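Local coordinates for uncharacterized hypothetical protein (Parabacteroides merdae, PDB 4EI0) that is of unknown function and belongs to the DUF4466 family, its chain built around four antiparallel beta-sheets, at residues A39-I44 / A107-Y112; V57-G62 / D124-F129; D152-L157 / G172-I177; A191-M196 / S226-N231; T211-K216 / C267-L272. All coordinates share one frame; numbering follows the deposited sequence.

In the fold
The five contacts fall into two groups along an elongated, strand-rich chain. Interactions 1 and 2 come first, their segments alternating in sequence: strands 35-43 and 107-115 pair in one antiparallel sheet, strands 51-58 and 124-133 in a second. Interaction 3 follows, its nearest atoms about 15 Å from interaction 2, and joins strand 152-159 of a third sheet to strand 176-178 of a fourth. Interactions 4 and 5, also alternating in sequence, touch each other, with centres about 12 Å apart; centres of interactions 1 and 5 are about 55 Å apart. Tyr40 and Tyr112 thus pack the first two sheets together through Phe129 and Phe127, while interactions 3 to 5 tie loops and edges to the fourth.

Interaction 1: A39-I44 / A107-Y112; sequences AYAMAI and AATLRY
Met42, a selenomethionine, reaches across to Leu110 with its terminal methyl, CE lying 3.8 Å from Leu110 CG. Its CG stands beside the backbone N, anti to the carbonyl carbon (chi1 -55°), and a bend at chi3 (-82°) swings CE toward the neighbouring strand, where it also comes 4.1 Å from Ala108 CB. The Met42 and Leu110 side chains cross obliquely. Tyr40, on the same face, takes the other course: its CG is anti to the backbone N (chi1 -177°), its ring leads away from the neighbouring strand, and Met42 CG rests over one ring face, offset toward the rim. Tyr40 OH bonds to Asn18 OD1. Strands 35-43 and 107-115 are antiparallel neighbours in a five-stranded sheet, Tyr40 pairing with Leu110 and Met42 with Ala108 as hydrogen-bonded pairs; Tyr40 N to Leu110 O measures 2.8 Å and Met42 N to Ala108 O 2.9 Å. On the other face alanines and Thr109 make the contact. Thr109 splays its branches, CG2 meeting Ala39 CB at 4.0 Å and OG1 approaching Ala41 CB at 3.8 Å, while Ala43 CB and Ala107 CB meet at 4.2 Å. Ile82 of the second subunit packs on Ala107.

Interaction 2: V57-G62 / D124-F129; sequences VSSIAG and DVQFSF
Ser59 OG takes the N-H of Gln126 in a nearly straight hydrogen bond, 2.9 Å from OG to Gln126 N with 168° at the hydrogen. In return Ser59 N donates to Gln126 O over 2.9 Å, though more bent, at 131°. The hydroxyl can reach back to the strand because OG sits between the backbone N and the carbonyl carbon (chi1 61°). Beside this grip, Ser59 CB lies 3.8 Å from Gln126 CG. Ile60 brings its CD1 to 3.7 Å from Asp124 O. On the buried face Ser58 CB comes 3.7 Å from Phe127 CE1, approaching the ring obliquely. One step out, a water bonds to Ser59 OG and donates to Asp124 O, while Ser58 OG donates to Ile60 O from above the carbonyl plane and ties the turning chain to itself. Regular antiparallel pairing precedes the turn: Val57 and Ser128 form a hydrogen-bonded pair, and strands 51-58 and 124-133 are neighbours in a five-stranded sheet. Farther out, Tyr114 meets the Phe127 ring edge-to-face and its OH bonds to Ile60 O. As strand 51-58 ends, a side-chain oxygen thus takes over the acceptor's part that a backbone carbonyl would play in continued pairing, so the connection to strand 124-133 persists while the chain turns off.

Interaction 3: D152-L157 / G172-I177; sequences DMAKNL and GEAVHI
Ala174 sets its methyl as a small knob against strand 152-159, in the dip between Asp152 and Ala154: CB is 3.6 Å from Ala154 N and 3.7 Å from Asp152 O. The contact joins two antiparallel sheets, since strand 152-159 is outermost in one and strand 176-178 outermost in another; the segments run in similar directions, 23° apart, without direct hydrogen bonds between them. Ala154 CB flanks the knob on one side, 3.9 Å from Ala174 CB. On the other, Asp152 CB sits 4.0 Å from the same methyl, and the carboxylate bends over Gly172, whose positive phi suits a residue without a side chain. CG of Asp152 lies beside the backbone N (chi1 -79°); beyond it OD2 forms a salt bridge with Arg309 and OD1 with Arg121. An alanine in place of Asp152 would probably leave both arginines without this shared carboxylate and open a gap beside Gly172. A water bridges the backbones, accepting from Ala174 N and donating weakly to Met153 O. Past the corner at Asn156, where a G1 beta bulge faces Val305, the chain returns with Leu157. Leu157 and Val175 lie alongside, pointing opposite ways; the exact closeness of their methyls in the model is doubtful. Leu157 CB approaches Ile177 CG1 at 4.3 Å.

Interaction 4: A191-M196 / S226-N231; sequences AKIDIM and SGFVNN
Phe228 lays one ring face against Ile193, whose CG2 methyl sits 3.7 Å above the ring plane and offset toward the rim. This is a CH-pi contact, with CG2 4.1 Å from the centroid of the Phe228 ring, and the two side chains cross at about a right angle. At the ring edge, near its plane, lie Met196 N and Asp194 O, the latter 3.5 Å from Phe228 CZ; Met196 CB adds an apolar contact, 3.8 Å from Phe228 CE2. The ring thus fits against the start of strand 195-199, where Asp194 and Ile195 form a classic beta bulge opposite Leu166, and so joins the long loop between strands 207-210 and 233-238 to that sheet. At the backbone angles of Gly227, just before it, a CB would jam against the preceding carbonyl oxygen. The second pair of flat groups is polar: the Asp194 carboxylate and Asn230 amide planes are only 16° apart. Asp194 OD2 bonds to Phe168 N, so the carboxylate is held by Asn230 on one oxygen and by the chain just after strand 165-167 on the other. A water accepts from Asn230 N, and its oxygen lies 2.7 Å from Ile193 O, to which it probably donates. Asn230 ND2 gives its N-H to Asp194 OD1 over 2.9 Å, meeting it on the syn side, 35° out of the carboxylate plane, with 140° at the hydrogen.

Interaction 5: T211-K216 / C267-L272; sequences TSSSPK and CTNYIL
Ser214 and Asn269 carry the main polar link: Ser214 OG donates to Asn269 O over 2.6 Å, the donor tilted 15° from the carbonyl plane. The same OG accepts from Thr211 N at 2.8 Å, so one hydroxyl ties its own turn to the facing segment 267-272. A second, longer bond runs the other way, Asn269 ND2 giving its N-H to Ser213 OG at 3.3 Å. Asn269 CG stands between its backbone N and carbonyl carbon (chi1 60°), on the side of the turn. Ser213 OG is also hydrogen-bonded to Asn231 OD1. The frame beneath these bonds is a type I beta turn from Thr211 to Ser214, closed by Ser214 N to Thr211 O; it follows strand 207-210 and abuts the entry to strand 270-274, its neighbour in an antiparallel sheet. An alanine in place of Ser214 would probably leave Thr211 N and Asn269 O without the hydroxyl that joins them and weaken the turn's hold on this strand. Van der Waals contacts flank the polar centre. The Thr211 and Asn269 side chains cross at about a right angle, CG2 of Thr211 3.8 Å from Asn269 CB, while Thr211 OG1 turns to Thr232 N. Pro215 meets Asn269 tip to tip, CD 3.8 Å from OD1 of Asn269, and the same CD lies 3.7 Å from Tyr270 CD1, oblique to a ring that stacks with Tyr218.

Interaction 1: A39-I44 / A107-Y112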
# COMPACT_ATOMS: atom_id res chain seq x y z
N ALA B 39 3.04 1.21 15.35
CA ALA B 39 2.43 1.14 14.02
C ALA B 39 1.00 0.65 14.23
O ALA B 39 0.80 -0.48 14.65
CB ALA B 39 3.19 0.20 13.10
N TYR B 40 0.03 1.54 14.01
CA TYR B 40 -1.39 1.28 14.29
C TYR B 40 -2.08 1.03 12.94
O TYR B 40 -2.19 1.95 12.14
CB TYR B 40 -2.04 2.46 14.96
CG TYR B 40 -3.51 2.29 15.37
CD1 TYR B 40 -3.97 1.11 15.94
CD2 TYR B 40 -4.42 3.33 15.20
CE1 TYR B 40 -5.30 0.96 16.32
CE2 TYR B 40 -5.76 3.19 15.60
CZ TYR B 40 -6.19 2.01 16.16
OH TYR B 40 -7.52 1.88 16.56
N ALA B 41 -2.54 -0.21 12.74
CA ALA B 41 -3.21 -0.67 11.52
C ALA B 41 -4.70 -0.69 11.71
O ALA B 41 -5.19 -1.20 12.72
CB ALA B 41 -2.74 -2.07 11.16
N MSE B 42 -5.42 -0.20 10.70
CA MSE B 42 -6.89 -0.15 10.70
C MSE B 42 -7.41 -0.65 9.37
O MSE B 42 -6.76 -0.48 8.36
CB MSE B 42 -7.36 1.30 10.90
CG MSE B 42 -6.80 1.96 12.14
SE MSE B 42 -6.72 3.88 11.97
CE MSE B 42 -4.98 3.79 10.95
N ALA B 43 -8.58 -1.27 9.35
CA ALA B 43 -9.16 -1.79 8.08
C ALA B 43 -10.66 -1.95 8.21
O ALA B 43 -11.14 -2.34 9.27
CB ALA B 43 -8.53 -3.13 7.65
N ILE B 44 -11.38 -1.60 7.15
CA ILE B 44 -12.80 -1.73 7.05
C ILE B 44 -13.05 -2.26 5.66
O ILE B 44 -12.37 -1.86 4.73
CB ILE B 44 -13.53 -0.40 7.31
CG1 ILE B 44 -15.06 -0.64 7.37
CG2 ILE B 44 -13.20 0.65 6.26
CD1 ILE B 44 -15.87 0.57 7.80
N ALA B 107 -8.19 1.25 4.46
CA ALA B 107 -7.12 0.56 5.20
C ALA B 107 -5.93 1.47 5.30
O ALA B 107 -5.56 2.14 4.33
CB ALA B 107 -6.74 -0.82 4.59
N ALA B 108 -5.35 1.55 6.50
CA ALA B 108 -4.16 2.41 6.67
C ALA B 108 -3.36 1.92 7.87
O ALA B 108 -3.88 1.26 8.75
CB ALA B 108 -4.54 3.84 6.88
N THR B 109 -2.07 2.24 7.85
CA THR B 109 -1.20 2.04 9.01
C THR B 109 -0.48 3.32 9.32
O THR B 109 0.23 3.85 8.49
CB THR B 109 -0.16 0.97 8.73
OG1 THR B 109 -0.82 -0.23 8.43
CG2 THR B 109 0.75 0.74 9.95
N LEU B 110 -0.77 3.86 10.48
CA LEU B 110 -0.24 5.14 10.90
C LEU B 110 0.75 4.89 11.99
O LEU B 110 0.53 3.99 12.81
CB LEU B 110 -1.32 6.06 11.44
CG LEU B 110 -2.43 6.53 10.48
CD1 LEU B 110 -3.43 7.30 11.31
CD2 LEU B 110 -1.85 7.37 9.33
N ARG B 111 1.84 5.66 11.97
CA ARG B 111 2.86 5.62 13.02
C ARG B 111 2.63 6.68 14.05
O ARG B 111 2.43 7.86 13.72
CB ARG B 111 4.21 5.78 12.39
CG ARG B 111 4.53 4.55 11.55
CD ARG B 111 5.82 4.71 10.79
NE ARG B 111 5.99 3.53 9.97
CZ ARG B 111 6.85 3.43 8.98
NH1 ARG B 111 7.65 4.44 8.68
NH2 ARG B 111 6.89 2.32 8.28
N TYR B 112 2.60 6.26 15.32
CA TYR B 112 2.47 7.15 16.46
C TYR B 112 3.78 7.16 17.23
O TYR B 112 4.38 6.10 17.46
CB TYR B 112 1.35 6.66 17.36
CG TYR B 112 1.26 7.26 18.76
CD1 TYR B 112 0.75 8.53 18.96
CD2 TYR B 112 1.60 6.52 19.87
CE1 TYR B 112 0.65 9.07 20.23
CE2 TYR B 112 1.52 7.06 21.14
CZ TYR B 112 1.03 8.32 21.31
OH TYR B 112 0.90 8.82 22.57

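Interaction 2: V57-G62 / D124-F129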
# COMPACT_ATOMS: atom_id res chain seq x y z
N VAL B 57 -4.77 7.47 23.51
CA VAL B 57 -4.77 8.04 24.86
C VAL B 57 -3.62 7.35 25.58
O VAL B 57 -3.60 6.14 25.69
CB VAL B 57 -6.12 7.77 25.59
CG1 VAL B 57 -6.04 8.25 27.04
CG2 VAL B 57 -7.30 8.44 24.86
N SER B 58 -2.62 8.10 26.02
CA SER B 58 -1.54 7.55 26.86
C SER B 58 -1.88 7.74 28.32
O SER B 58 -2.66 8.62 28.66
CB SER B 58 -0.20 8.26 26.61
OG SER B 58 -0.34 9.62 26.88
N SER B 59 -1.25 6.95 29.19
CA SER B 59 -1.57 6.99 30.62
C SER B 59 -0.83 8.15 31.31
O SER B 59 -1.23 8.57 32.35
CB SER B 59 -1.24 5.65 31.30
OG SER B 59 0.12 5.37 31.17
N ILE B 60 0.25 8.63 30.72
CA ILE B 60 0.96 9.81 31.18
C ILE B 60 1.16 10.64 29.90
O ILE B 60 1.65 10.14 28.87
CB ILE B 60 2.32 9.46 31.80
CG1 ILE B 60 2.18 8.64 33.09
CG2 ILE B 60 3.07 10.73 32.09
CD1 ILE B 60 3.49 8.05 33.57
N ALA B 61 0.79 11.91 29.97
CA ALA B 61 0.81 12.76 28.79
C ALA B 61 2.19 12.82 28.19
O ALA B 61 3.15 13.05 28.90
CB ALA B 61 0.35 14.16 29.18
N GLY B 62 2.29 12.70 26.88
CA GLY B 62 3.60 12.71 26.25
C GLY B 62 4.22 14.10 26.24
O GLY B 62 3.50 15.06 26.34
N ASP B 124 5.52 3.30 34.66
CA ASP B 124 5.01 2.48 33.55
C ASP B 124 4.12 3.41 32.71
O ASP B 124 3.54 4.36 33.25
CB ASP B 124 4.12 1.33 34.09
CG ASP B 124 4.93 0.08 34.53
OD1 ASP B 124 6.16 0.11 34.67
OD2 ASP B 124 4.29 -0.98 34.74
N VAL B 125 4.02 3.17 31.41
CA VAL B 125 3.08 3.91 30.57
C VAL B 125 2.31 2.92 29.71
O VAL B 125 2.90 1.96 29.18
CB VAL B 125 3.75 4.93 29.60
CG1 VAL B 125 2.67 5.72 28.84
CG2 VAL B 125 4.68 5.89 30.32
N GLN B 126 1.01 3.13 29.58
CA GLN B 126 0.19 2.27 28.71
C GLN B 126 -0.61 3.13 27.76
O GLN B 126 -0.73 4.36 27.92
CB GLN B 126 -0.72 1.34 29.49
CG GLN B 126 -1.70 2.03 30.38
CD GLN B 126 -2.37 1.06 31.31
OE1 GLN B 126 -1.73 0.36 32.08
NE2 GLN B 126 -3.69 1.00 31.23
N PHE B 127 -1.15 2.47 26.74
CA PHE B 127 -1.74 3.16 25.61
C PHE B 127 -3.05 2.51 25.15
O PHE B 127 -3.15 1.28 25.05
CB PHE B 127 -0.76 3.12 24.46
CG PHE B 127 0.53 3.81 24.74
CD1 PHE B 127 0.67 5.16 24.51
CD2 PHE B 127 1.60 3.11 25.27
CE1 PHE B 127 1.85 5.80 24.82
CE2 PHE B 127 2.81 3.74 25.54
CZ PHE B 127 2.94 5.08 25.28
N SER B 128 -4.03 3.35 24.85
CA SER B 128 -5.28 2.90 24.24
C SER B 128 -5.49 3.57 22.90
O SER B 128 -5.70 4.79 22.81
CB SER B 128 -6.45 3.19 25.19
OG SER B 128 -7.64 2.70 24.57
N PHE B 129 -5.37 2.77 21.84
CA PHE B 129 -5.53 3.25 20.44
C PHE B 129 -6.97 2.99 20.02
O PHE B 129 -7.56 1.97 20.42
CB PHE B 129 -4.64 2.49 19.47
CG PHE B 129 -3.16 2.67 19.68
CD1 PHE B 129 -2.50 2.00 20.68
CD2 PHE B 129 -2.44 3.58 18.91
CE1 PHE B 129 -1.15 2.18 20.88
CE2 PHE B 129 -1.09 3.77 19.12
CZ PHE B 129 -0.44 3.06 20.11
O HOH W 1 1.02 4.99 33.63

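Interaction 3: D152-L157 / G172-I177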
# COMPACT_ATOMS: atom_id res chain seq x y z
N ASP B 152 19.32 8.75 32.59
CA ASP B 152 19.54 9.88 31.70
C ASP B 152 20.57 9.50 30.69
O ASP B 152 21.44 8.65 30.97
CB ASP B 152 20.08 11.07 32.48
CG ASP B 152 18.99 11.84 33.23
OD1 ASP B 152 18.07 12.34 32.57
OD2 ASP B 152 19.07 11.94 34.48
N MSE B 153 20.50 10.10 29.51
CA MSE B 153 21.47 9.87 28.47
C MSE B 153 21.84 11.15 27.71
O MSE B 153 20.96 11.94 27.36
CB MSE B 153 20.88 8.82 27.51
CG MSE B 153 21.71 8.69 26.31
SE MSE B 153 21.21 7.11 25.25
CE MSE B 153 19.32 7.54 24.76
N ALA B 154 23.12 11.35 27.43
CA ALA B 154 23.62 12.53 26.68
C ALA B 154 24.57 11.97 25.63
O ALA B 154 25.47 11.19 25.98
CB ALA B 154 24.33 13.47 27.63
N LYS B 155 24.40 12.33 24.36
CA LYS B 155 25.17 11.75 23.29
C LYS B 155 26.01 12.76 22.56
O LYS B 155 25.67 13.92 22.49
CB LYS B 155 24.28 11.06 22.28
CG LYS B 155 23.51 9.89 22.82
CD LYS B 155 22.50 9.40 21.80
CE LYS B 155 23.22 8.84 20.56
NZ LYS B 155 22.30 8.02 19.73
N ASN B 156 27.14 12.29 22.05
CA ASN B 156 28.02 13.03 21.17
C ASN B 156 28.42 14.37 21.69
O ASN B 156 28.27 15.37 21.01
CB ASN B 156 27.38 13.11 19.78
CG ASN B 156 27.05 11.73 19.23
OD1 ASN B 156 25.89 11.45 18.90
ND2 ASN B 156 28.04 10.85 19.20
N LEU B 157 28.97 14.39 22.90
CA LEU B 157 29.48 15.61 23.50
C LEU B 157 30.97 15.77 23.21
O LEU B 157 31.71 14.80 23.19
CB LEU B 157 29.26 15.59 25.01
CG LEU B 157 27.78 15.55 25.37
CD1 LEU B 157 27.50 14.73 26.61
CD2 LEU B 157 27.26 16.97 25.48
N GLY B 172 18.79 16.18 35.29
CA GLY B 172 18.38 15.87 33.92
C GLY B 172 19.46 15.82 32.88
O GLY B 172 19.14 15.71 31.71
N GLU B 173 20.73 15.82 33.28
CA GLU B 173 21.85 15.86 32.33
C GLU B 173 22.83 14.75 32.67
O GLU B 173 23.47 14.84 33.68
CB GLU B 173 22.60 17.19 32.45
CG GLU B 173 22.26 18.30 31.48
CD GLU B 173 23.28 19.46 31.54
OE1 GLU B 173 23.30 20.20 32.54
OE2 GLU B 173 24.09 19.61 30.61
N ALA B 174 22.95 13.72 31.82
CA ALA B 174 23.79 12.55 32.15
C ALA B 174 25.22 12.95 32.44
O ALA B 174 25.86 12.41 33.33
CB ALA B 174 23.74 11.52 31.01
N VAL B 175 25.71 13.93 31.70
CA VAL B 175 27.03 14.55 31.92
C VAL B 175 26.95 15.95 31.41
O VAL B 175 26.14 16.20 30.48
CB VAL B 175 28.18 13.80 31.20
CG1 VAL B 175 28.14 14.03 29.70
CG2 VAL B 175 29.51 14.22 31.79
N HIS B 176 27.76 16.83 31.97
CA HIS B 176 27.94 18.17 31.42
C HIS B 176 29.40 18.46 31.35
O HIS B 176 30.12 18.15 32.28
CB HIS B 176 27.22 19.22 32.29
CG HIS B 176 27.24 20.62 31.70
ND1 HIS B 176 26.29 21.08 30.84
CD2 HIS B 176 28.19 21.62 31.79
CE1 HIS B 176 26.60 22.35 30.49
NE2 HIS B 176 27.77 22.66 31.04
N ILE B 177 29.87 19.03 30.25
CA ILE B 177 31.28 19.37 30.06
C ILE B 177 31.43 20.87 30.29
O ILE B 177 30.92 21.67 29.54
CB ILE B 177 31.81 19.05 28.62
CG1 ILE B 177 31.36 17.66 28.11
CG2 ILE B 177 33.30 19.21 28.59
CD1 ILE B 177 31.73 16.50 29.00
O HOH W 2 21.01 13.76 29.61

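Interaction 4: A191-M196 / S226-N231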
# COMPACT_ATOMS: atom_id res chain seq x y z
N ALA B 191 33.67 22.45 42.34
CA ALA B 191 33.05 21.52 43.31
C ALA B 191 32.10 20.49 42.67
O ALA B 191 31.85 19.47 43.24
CB ALA B 191 32.38 22.29 44.42
N LYS B 192 31.57 20.77 41.48
CA LYS B 192 30.69 19.86 40.71
C LYS B 192 31.47 18.89 39.79
O LYS B 192 30.86 18.04 39.16
CB LYS B 192 29.76 20.68 39.78
CG LYS B 192 28.45 21.08 40.41
CD LYS B 192 27.86 22.34 39.79
CE LYS B 192 27.42 22.10 38.38
NZ LYS B 192 26.14 22.76 38.05
N ILE B 193 32.79 19.07 39.67
CA ILE B 193 33.57 18.33 38.70
C ILE B 193 33.94 16.98 39.28
O ILE B 193 34.51 16.90 40.38
CB ILE B 193 34.85 19.04 38.25
CG1 ILE B 193 34.54 20.46 37.77
CG2 ILE B 193 35.53 18.21 37.13
CD1 ILE B 193 33.40 20.58 36.82
N ASP B 194 33.64 15.94 38.50
CA ASP B 194 33.91 14.57 38.85
C ASP B 194 35.15 14.01 38.16
O ASP B 194 35.91 13.23 38.77
CB ASP B 194 32.62 13.74 38.57
CG ASP B 194 31.48 14.23 39.44
OD1 ASP B 194 31.73 14.30 40.67
OD2 ASP B 194 30.39 14.61 38.93
N ILE B 195 35.39 14.43 36.94
CA ILE B 195 36.51 13.91 36.15
C ILE B 195 37.12 15.05 35.37
O ILE B 195 36.39 15.88 34.81
CB ILE B 195 36.04 12.79 35.16
CG1 ILE B 195 35.66 11.51 35.92
CG2 ILE B 195 37.15 12.44 34.18
CD1 ILE B 195 35.03 10.41 35.09
N MSE B 196 38.45 15.09 35.33
CA MSE B 196 39.17 15.98 34.43
C MSE B 196 39.80 15.15 33.33
O MSE B 196 40.57 14.22 33.60
CB MSE B 196 40.26 16.76 35.16
CG MSE B 196 41.07 17.67 34.21
SE MSE B 196 42.39 18.67 35.16
CE MSE B 196 43.03 19.90 33.74
N SER B 226 41.75 24.26 41.74
CA SER B 226 41.51 24.21 43.17
C SER B 226 40.01 24.20 43.34
O SER B 226 39.23 24.78 42.52
CB SER B 226 42.16 25.37 43.95
OG SER B 226 41.75 26.63 43.44
N GLY B 227 39.58 23.46 44.34
CA GLY B 227 38.17 23.20 44.54
C GLY B 227 37.74 21.87 43.93
O GLY B 227 36.63 21.44 44.18
N PHE B 228 38.56 21.25 43.08
CA PHE B 228 38.21 19.90 42.54
C PHE B 228 38.51 18.87 43.63
O PHE B 228 39.63 18.42 43.77
CB PHE B 228 38.98 19.60 41.25
CG PHE B 228 38.61 18.29 40.56
CD1 PHE B 228 37.99 17.24 41.22
CD2 PHE B 228 38.98 18.10 39.24
CE1 PHE B 228 37.72 16.05 40.56
CE2 PHE B 228 38.69 16.92 38.58
CZ PHE B 228 38.07 15.89 39.24
N VAL B 229 37.50 18.52 44.40
CA VAL B 229 37.66 17.66 45.58
C VAL B 229 36.95 16.28 45.44
O VAL B 229 37.19 15.38 46.22
CB VAL B 229 37.10 18.40 46.80
CG1 VAL B 229 37.95 19.63 47.12
CG2 VAL B 229 35.65 18.81 46.53
N ASN B 230 36.08 16.09 44.45
CA ASN B 230 35.40 14.79 44.28
C ASN B 230 36.35 13.66 43.86
O ASN B 230 37.08 13.77 42.88
CB ASN B 230 34.27 14.90 43.26
CG ASN B 230 33.18 15.81 43.72
OD1 ASN B 230 33.14 16.17 44.89
ND2 ASN B 230 32.28 16.18 42.82
N ASN B 231 36.35 12.58 44.63
CA ASN B 231 37.15 11.39 44.32
C ASN B 231 36.29 10.31 43.62
O ASN B 231 35.67 9.48 44.25
CB ASN B 231 37.81 10.84 45.57
CG ASN B 231 38.91 9.86 45.26
OD1 ASN B 231 39.34 9.71 44.10
ND2 ASN B 231 39.33 9.15 46.27
O HOH W 3 35.01 18.16 42.73

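Interaction 5: T211-K216 / C267-L272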
# COMPACT_ATOMS: atom_id res chain seq x y z
N THR B 211 41.02 12.33 38.53
CA THR B 211 40.11 12.67 39.60
C THR B 211 40.94 13.21 40.78
O THR B 211 42.16 13.28 40.68
CB THR B 211 39.28 11.43 39.98
OG1 THR B 211 38.07 11.87 40.61
CG2 THR B 211 40.07 10.51 40.93
N SER B 212 40.31 13.59 41.90
CA SER B 212 41.01 14.32 42.97
C SER B 212 42.26 13.60 43.47
O SER B 212 43.26 14.23 43.76
CB SER B 212 40.08 14.59 44.17
OG SER B 212 39.77 13.37 44.83
N SER B 213 42.20 12.28 43.58
CA SER B 213 43.32 11.54 44.14
C SER B 213 44.19 10.88 43.08
O SER B 213 45.04 10.10 43.40
CB SER B 213 42.79 10.52 45.15
OG SER B 213 41.82 9.69 44.55
N SER B 214 44.03 11.22 41.80
CA SER B 214 44.92 10.60 40.79
C SER B 214 46.39 10.85 41.19
O SER B 214 46.71 11.94 41.64
CB SER B 214 44.67 11.16 39.39
OG SER B 214 43.36 10.86 38.89
N PRO B 215 47.27 9.86 41.05
CA PRO B 215 48.66 10.13 41.45
C PRO B 215 49.38 11.06 40.47
O PRO B 215 49.27 10.86 39.25
CB PRO B 215 49.32 8.75 41.45
CG PRO B 215 48.24 7.75 41.19
CD PRO B 215 47.06 8.46 40.63
N LYS B 216 50.11 12.05 41.02
CA LYS B 216 50.88 13.05 40.25
C LYS B 216 51.75 12.34 39.20
O LYS B 216 51.84 12.77 38.05
CB LYS B 216 51.71 13.96 41.19
N CYS B 267 37.89 -0.81 41.57
CA CYS B 267 37.98 0.49 40.87
C CYS B 267 39.35 1.16 40.97
O CYS B 267 40.18 0.78 41.78
CB CYS B 267 36.89 1.47 41.34
SG CYS B 267 37.02 1.88 43.09
N THR B 268 39.56 2.17 40.13
CA THR B 268 40.79 2.94 40.11
C THR B 268 40.46 4.43 40.18
O THR B 268 39.27 4.85 39.97
CB THR B 268 41.63 2.57 38.85
OG1 THR B 268 42.88 3.23 38.91
CG2 THR B 268 40.93 2.94 37.54
N ASN B 269 41.49 5.25 40.44
CA ASN B 269 41.29 6.72 40.48
C ASN B 269 41.94 7.48 39.32
O ASN B 269 42.08 8.69 39.38
CB ASN B 269 41.77 7.28 41.81
CG ASN B 269 43.24 7.01 42.05
OD1 ASN B 269 43.93 6.46 41.21
ND2 ASN B 269 43.72 7.37 43.20
N TYR B 270 42.35 6.77 38.28
CA TYR B 270 42.77 7.38 37.02
C TYR B 270 42.63 6.36 35.92
O TYR B 270 42.67 5.16 36.19
CB TYR B 270 44.23 7.88 37.06
CG TYR B 270 45.26 6.75 37.09
CD1 TYR B 270 45.53 6.06 38.26
CD2 TYR B 270 45.90 6.34 35.93
CE1 TYR B 270 46.43 5.01 38.29
CE2 TYR B 270 46.81 5.29 35.95
CZ TYR B 270 47.06 4.63 37.14
OH TYR B 270 47.95 3.59 37.19
N ILE B 271 42.44 6.81 34.69
CA ILE B 271 42.42 5.96 33.49
C ILE B 271 43.32 6.58 32.42
O ILE B 271 43.20 7.77 32.12
CB ILE B 271 41.02 5.80 32.92
CG1 ILE B 271 40.13 5.01 33.90
CG2 ILE B 271 41.09 5.12 31.55
CD1 ILE B 271 38.69 4.95 33.43
N LEU B 272 44.19 5.78 31.84
CA LEU B 272 45.10 6.22 30.76
C LEU B 272 44.72 5.49 29.46
O LEU B 272 43.99 4.51 29.49
CB LEU B 272 46.57 5.92 31.11
CG LEU B 272 47.09 6.45 32.47
CD1 LEU B 272 48.51 6.07 32.79
CD2 LEU B 272 46.97 7.97 32.57